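Local coordinates for protein alkaline serine protease AL20 (Nesterenkonia abyssinica, PDB 3CP7) that probably cleaves peptide bonds as a secreted, thermostable alkaline serine protease of the trypsin-like fold, at residues Ser30-Gln33 and Ser34-Ala37; Leu43-Asn47 and Gly48-Ala52; Val77-Ala80 and Glu81-Asn84. All coordinates share one frame; numbering follows the deposited sequence.

Interaction 1. Residues Ser30-Gln33 and Ser34-Ala37; sequences SANQ and STVA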
loop_
_atom_site.group_PDB
_atom_site.type_symbol
_atom_site.label_atom_id
_atom_site.label_comp_id
_atom_site.label_asym_id
_atom_site.label_seq_id
_atom_site.Cartn_x
_atom_site.Cartn_y
_atom_site.Cartn_z
ATOM N N SER A 30 1.588 -9.902 -15.020
ATOM C CA SER A 30 0.613 -8.985 -14.433
ATOM C C SER A 30 -0.373 -8.480 -15.462
ATOM O O SER A 30 -0.012 -8.267 -16.621
ATOM C CB SER A 30 1.333 -7.781 -13.837
ATOM O OG SER A 30 1.999 -7.027 -14.836
ATOM N N ALA A 31 -1.611 -8.245 -15.032
ATOM C CA ALA A 31 -2.601 -7.646 -15.938
ATOM C C ALA A 31 -2.093 -6.329 -16.534
ATOM O O ALA A 31 -2.288 -6.061 -17.732
ATOM C CB ALA A 31 -3.930 -7.432 -15.230
ATOM N N ASN A 32 -1.440 -5.496 -15.724
ATOM C CA ASN A 32 -0.982 -4.204 -16.237
ATOM C C ASN A 32 0.302 -4.274 -17.053
ATOM O O ASN A 32 0.735 -3.252 -17.601
ATOM C CB ASN A 32 -0.862 -3.140 -15.137
ATOM C CG ASN A 32 0.162 -3.483 -14.065
ATOM O OD1 ASN A 32 1.074 -4.286 -14.280
ATOM N ND2 ASN A 32 0.024 -2.846 -12.897
ATOM N N GLN A 33 0.905 -5.467 -17.119
ATOM C CA GLN A 33 2.122 -5.701 -17.914
ATOM C C GLN A 33 3.306 -4.823 -17.484
ATOM O O GLN A 33 4.268 -4.643 -18.231
ATOM C CB GLN A 33 1.827 -5.521 -19.412
ATOM C CG GLN A 33 0.757 -6.463 -19.948
ATOM C CD GLN A 33 1.248 -7.887 -20.107
ATOM O OE1 GLN A 33 2.153 -8.161 -20.903
ATOM N NE2 GLN A 33 0.651 -8.809 -19.361
ATOM N N SER A 34 3.255 -4.326 -16.257
ATOM C CA SER A 34 4.163 -3.277 -15.813
ATOM C C SER A 34 4.752 -3.518 -14.427
ATOM O O SER A 34 5.283 -2.584 -13.826
ATOM C CB SER A 34 3.431 -1.930 -15.800
ATOM O OG SER A 34 2.930 -1.614 -17.089
ATOM N N THR A 35 4.651 -4.745 -13.924
ATOM C CA THR A 35 4.928 -4.992 -12.508
ATOM C C THR A 35 6.191 -5.808 -12.287
ATOM O O THR A 35 6.354 -6.890 -12.864
ATOM C CB THR A 35 3.731 -5.680 -11.833
ATOM O OG1 THR A 35 2.576 -4.845 -11.953
ATOM C CG2 THR A 35 3.971 -5.904 -10.336
ATOM N N VAL A 36 7.065 -5.276 -11.430
ATOM C CA VAL A 36 8.219 -6.033 -10.932
ATOM C C VAL A 36 8.093 -6.301 -9.433
ATOM O O VAL A 36 7.619 -5.449 -8.661
ATOM C CB VAL A 36 9.583 -5.356 -11.243
ATOM C CG1 VAL A 36 9.829 -5.291 -12.745
ATOM C CG2 VAL A 36 9.680 -3.957 -10.622
ATOM N N ALA A 37 8.518 -7.494 -9.036
ATOM C CA ALA A 37 8.629 -7.865 -7.633
ATOM C C ALA A 37 9.996 -7.463 -7.131
ATOM O O ALA A 37 11.012 -7.616 -7.829
ATOM C CB ALA A 37 8.456 -9.348 -7.476
HETATM O O HOH W 1 4.548 -7.226 -15.464
#
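The Asn32 side chain folds over the start of the segment Ser34-Ala37 and lays its amide oxygen between Ser34 and Thr35. Asn32 OD1 accepts from Ser34 N at 2.9 Å, an Asx turn, with the donor well above the amide plane. It also accepts from Thr35 OG1 at 2.8 Å, here in the plane and on a lone pair. The two donors therefore use different directions round one oxygen, and together they help hold the amide's rotation. CG of Asn32 stands between its own backbone N and carbonyl carbon (chi1 63°), which swings the amide over the chain that follows. The side chains of Asn32 and Thr35 cross at about a right angle.

Ser34 answers in the other direction. Its hydroxyl turns back and donates to the backbone oxygen, Ser34 OG to Asn32 O at 2.8 Å. The two residues thus grip each other twice, once through each side chain. Ser30 closes the group. Its CB lies 3.8 Å from Thr35 CB, and its hydroxyl shares a water with the next strand: Ser30 OG is 2.6 Å from the water, which accepts from Thr35 N.

The backbone of Ser30-Gln33 makes a type I beta turn, closed by Gln33 N to Ser30 O at 3.0 Å. Gln33 NE2 bends back to the same Ser30 O in a weak bond. Gln33 follows with a positive phi of 60°, and the strand begins at Thr35.

The turn lies in the connection between strands 19-27 and 35-38, neighbours in the six-stranded antiparallel barrel. Asn32 and Ser34 pack on Val96 of strand 93-97, while Ser30 and Gln33 touch Gln106 of helix 105-109. Asn32 ND2 makes a weak bond to Ala214 O, at the end of helix 205-214.

Interaction 2. Residues Leu43-Asn47 and Gly48-Ala52; sequences LHDGN and GGQFA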
loop_
_atom_site.group_PDB
_atom_site.type_symbol
_atom_site.label_atom_id
_atom_site.label_comp_id
_atom_site.label_asym_id
_atom_site.label_seq_id
_atom_site.Cartn_x
_atom_site.Cartn_y
_atom_site.Cartn_z
ATOM N N LEU A 43 12.298 -0.060 -1.912
ATOM C CA LEU A 43 11.479 1.065 -2.373
ATOM C C LEU A 43 10.844 1.901 -1.264
ATOM O O LEU A 43 10.179 2.907 -1.552
ATOM C CB LEU A 43 10.442 0.630 -3.426
ATOM C CG LEU A 43 9.520 -0.557 -3.148
ATOM C CD1 LEU A 43 8.538 -0.218 -2.015
ATOM C CD2 LEU A 43 8.779 -0.935 -4.429
ATOM N N HIS A 44 11.082 1.527 -0.007
ATOM C CA HIS A 44 10.557 2.288 1.122
ATOM C C HIS A 44 11.461 2.121 2.335
ATOM O O HIS A 44 11.940 1.015 2.603
ATOM C CB HIS A 44 9.118 1.869 1.449
ATOM C CG HIS A 44 8.435 2.783 2.417
ATOM N ND1 HIS A 44 8.687 2.751 3.769
ATOM C CD2 HIS A 44 7.538 3.779 2.222
ATOM C CE1 HIS A 44 7.959 3.677 4.372
ATOM N NE2 HIS A 44 7.260 4.323 3.454
ATOM N N ASP A 45 11.671 3.213 3.074
ATOM C CA ASP A 45 12.594 3.233 4.218
ATOM C C ASP A 45 12.209 2.282 5.353
ATOM O O ASP A 45 13.074 1.826 6.108
ATOM C CB ASP A 45 12.675 4.644 4.837
ATOM C CG ASP A 45 13.265 5.702 3.904
ATOM O OD1 ASP A 45 14.066 5.383 2.994
ATOM O OD2 ASP A 45 12.937 6.889 4.124
ATOM N N GLY A 46 10.913 2.013 5.492
ATOM C CA GLY A 46 10.411 1.326 6.677
ATOM C C GLY A 46 9.977 2.325 7.736
ATOM O O GLY A 46 9.712 3.492 7.424
ATOM N N ASN A 47 9.929 1.875 8.988
ATOM C CA ASN A 47 9.285 2.646 10.065
ATOM C C ASN A 47 9.679 4.129 10.125
ATOM O O ASN A 47 10.853 4.463 10.313
ATOM C CB ASN A 47 9.483 1.965 11.428
ATOM C CG ASN A 47 8.485 2.453 12.478
ATOM O OD1 ASN A 47 7.721 3.393 12.245
ATOM N ND2 ASN A 47 8.488 1.808 13.641
ATOM N N GLY A 48 8.684 5.002 9.947
ATOM C CA GLY A 48 8.863 6.452 10.038
ATOM C C GLY A 48 9.547 7.115 8.854
ATOM O O GLY A 48 9.801 8.320 8.878
ATOM N N GLY A 49 9.842 6.333 7.818
ATOM C CA GLY A 49 10.525 6.841 6.634
ATOM C C GLY A 49 9.596 7.131 5.472
ATOM O O GLY A 49 8.390 7.257 5.652
ATOM N N GLN A 50 10.167 7.247 4.278
ATOM C CA GLN A 50 9.402 7.591 3.074
ATOM C C GLN A 50 9.769 6.693 1.893
ATOM O O GLN A 50 10.601 5.803 2.030
ATOM C CB GLN A 50 9.603 9.061 2.716
ATOM C CG GLN A 50 11.044 9.448 2.393
ATOM C CD GLN A 50 11.238 10.954 2.230
ATOM O OE1 GLN A 50 10.275 11.721 2.219
ATOM N NE2 GLN A 50 12.492 11.376 2.090
ATOM N N PHE A 51 9.137 6.924 0.744
ATOM C CA PHE A 51 9.432 6.125 -0.447
ATOM C C PHE A 51 10.777 6.490 -1.066
ATOM O O PHE A 51 11.245 7.627 -0.948
ATOM C CB PHE A 51 8.320 6.257 -1.498
ATOM C CG PHE A 51 7.043 5.576 -1.110
ATOM C CD1 PHE A 51 6.099 6.226 -0.314
ATOM C CD2 PHE A 51 6.799 4.273 -1.507
ATOM C CE1 PHE A 51 4.910 5.593 0.058
ATOM C CE2 PHE A 51 5.620 3.625 -1.151
ATOM C CZ PHE A 51 4.666 4.287 -0.369
ATOM N N ALA A 52 11.398 5.508 -1.714
ATOM C CA ALA A 52 12.591 5.734 -2.510
ATOM C C ALA A 52 12.268 6.703 -3.644
ATOM O O ALA A 52 11.126 6.794 -4.109
ATOM C CB ALA A 52 13.090 4.404 -3.080
HETATM O O HOH W 2 13.610 7.469 0.841
#
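The His44 ring has Gln50 O over the centre of one face, 3.6 Å above its plane, and Phe51 at its edge. That edge points CD2 at the middle of the Phe51 ring, an edge-to-face (T-shaped) pair with centroids 4.7 Å apart and planes at 90°. CG of His44 is anti to the backbone N (chi1 -169°), which carries the ring alongside Gly49-Phe51 of the returning chain. His44 ND1 accepts from Gly46 N at 2.9 Å, and this bond helps hold the ring's rotation.

The two segments form a hairpin-like loop between strands 35-38 and 55-59 of the barrel. A type II turn from Gly46 to Gly49 reverses the chain, and His44 and Phe51 form a single beta bridge. Ala52 N to Leu43 O and Asp45 N to Gln50 O flank it.

Asp45 ties down the turn side. Its OD2 takes Gln50 N at 2.8 Å, an almost straight bond (177°) arriving from above the carboxylate plane. A water donates both to Asp45 OD1 and to Phe51 O. Gly49 leaves room for Asp45: a CB there would run into Asp45 CB. Gln50 packs on Gly48 and Phe51 on Gly49, both of the second subunit.

Interaction 3. Residues Val77-Ala80 and Glu81-Asn84; sequences VTSA and EWAN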
loop_
_atom_site.group_PDB
_atom_site.type_symbol
_atom_site.label_atom_id
_atom_site.label_comp_id
_atom_site.label_asym_id
_atom_site.label_seq_id
_atom_site.Cartn_x
_atom_site.Cartn_y
_atom_site.Cartn_z
ATOM N N VAL A 77 4.676 0.075 -4.555
ATOM C CA VAL A 77 3.633 -0.597 -3.769
ATOM C C VAL A 77 4.294 -1.449 -2.694
ATOM O O VAL A 77 4.718 -2.591 -2.936
ATOM C CB VAL A 77 2.696 -1.454 -4.655
ATOM C CG1 VAL A 77 1.521 -1.990 -3.836
ATOM C CG2 VAL A 77 2.176 -0.639 -5.865
ATOM N N THR A 78 4.408 -0.864 -1.510
ATOM C CA THR A 78 5.032 -1.513 -0.370
ATOM C C THR A 78 4.013 -2.310 0.453
ATOM O O THR A 78 2.838 -1.956 0.493
ATOM C CB THR A 78 5.727 -0.445 0.518
ATOM O OG1 THR A 78 6.326 -1.080 1.646
ATOM C CG2 THR A 78 4.748 0.638 1.001
ATOM N N SER A 79 4.458 -3.382 1.111
ATOM C CA SER A 79 3.604 -4.035 2.088
ATOM C C SER A 79 3.332 -3.055 3.228
ATOM O O SER A 79 4.156 -2.166 3.503
ATOM C CB SER A 79 4.261 -5.295 2.638
ATOM O OG SER A 79 5.263 -4.945 3.568
ATOM N N ALA A 80 2.176 -3.205 3.876
ATOM C CA ALA A 80 1.815 -2.338 4.990
ATOM C C ALA A 80 2.738 -2.548 6.165
ATOM O O ALA A 80 3.118 -1.588 6.828
ATOM C CB ALA A 80 0.399 -2.596 5.409
ATOM N N GLU A 81 3.084 -3.798 6.437
ATOM C CA GLU A 81 3.881 -4.088 7.629
ATOM C C GLU A 81 5.318 -3.603 7.462
ATOM O O GLU A 81 5.936 -3.155 8.434
ATOM C CB GLU A 81 3.860 -5.579 7.940
ATOM C CG GLU A 81 2.464 -6.159 8.172
ATOM C CD GLU A 81 1.775 -6.656 6.902
ATOM O OE1 GLU A 81 0.774 -7.409 7.034
ATOM O OE2 GLU A 81 2.211 -6.312 5.787
ATOM N N TRP A 82 5.856 -3.694 6.249
ATOM C CA TRP A 82 7.173 -3.113 6.003
ATOM C C TRP A 82 7.145 -1.585 6.171
ATOM O O TRP A 82 7.939 -1.012 6.924
ATOM C CB TRP A 82 7.760 -3.493 4.627
ATOM C CG TRP A 82 9.055 -2.795 4.482
ATOM C CD1 TRP A 82 9.308 -1.631 3.797
ATOM C CD2 TRP A 82 10.253 -3.125 5.175
ATOM N NE1 TRP A 82 10.615 -1.244 3.995
ATOM C CE2 TRP A 82 11.214 -2.139 4.849
ATOM C CE3 TRP A 82 10.617 -4.176 6.036
ATOM C CZ2 TRP A 82 12.517 -2.175 5.357
ATOM C CZ3 TRP A 82 11.918 -4.219 6.533
ATOM C CH2 TRP A 82 12.847 -3.219 6.193
ATOM N N ALA A 83 6.230 -0.926 5.465
ATOM C CA ALA A 83 6.179 0.546 5.487
ATOM C C ALA A 83 5.966 1.120 6.874
ATOM O O ALA A 83 6.537 2.162 7.210
ATOM C CB ALA A 83 5.085 1.054 4.558
ATOM N N ASN A 84 5.130 0.455 7.660
ATOM C CA ASN A 84 4.713 0.989 8.935
ATOM C C ASN A 84 5.644 0.592 10.079
ATOM O O ASN A 84 5.773 1.336 11.051
ATOM C CB ASN A 84 3.254 0.608 9.236
ATOM C CG ASN A 84 2.244 1.411 8.399
ATOM O OD1 ASN A 84 1.764 2.448 8.846
ATOM N ND2 ASN A 84 1.902 0.919 7.192
#
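Ser79 joins strand 71-78 of the barrel to helix 80-85 and is the N-cap of that helix. Its OG accepts from Trp82 N at 3.0 Å, the capping bond. OG sits between the backbone N and the carbonyl carbon of Ser79 (chi1 76°), facing the first turn. The same hydroxyl is bonded to His90 O. Ser79 O takes Ala83 N at 3.1 Å, the first regular helical bond.

Thr78 meets the helix from the strand side. Its CG2 lies 3.6 Å from Ala83 CB, and its OG1 comes to the edge of the indole, 3.7 Å from Trp82 CD1. The Trp82 side chain touches His41 of the probable catalytic triad, and its NE1 bonds to His44 O.

Ala80 O is gripped twice by Asn84, by the backbone N at 3.0 Å and by ND2 at 2.8 Å, the oxygen lying in the plane of the Asn84 amide. With an alanine in place of Asn84, Ala80 O would probably lose its second donor, and Leu76 N of the second subunit its OD1 partner. Both side-chain bonds thus act on the first turn: the Ser79 hydroxyl takes up an N-H, and the Asn84 amide, one turn on, gives Ala80 O a second donor.

Overall arrangement
All three contacts are local and lie in or beside the same six-stranded barrel. Interaction 1 and interaction 3 are buried and both reach its sheet, one leading into a strand and the other leading out into a helix. Interaction 2 is partly exposed, with its turn at the surface. Their chemistry follows: hydroxyls and an amide in interaction 1, rings and a carboxylate in interaction 2, helix capping in interaction 3. Interactions 2 and 3 touch, where His44 O and Trp82 NE1 probably bond at 3.0 Å, and both meet the second subunit. Interaction 1 stands apart, its centre about 22 Å and 18 Å from theirs, and touches no other protein chain of the assembly.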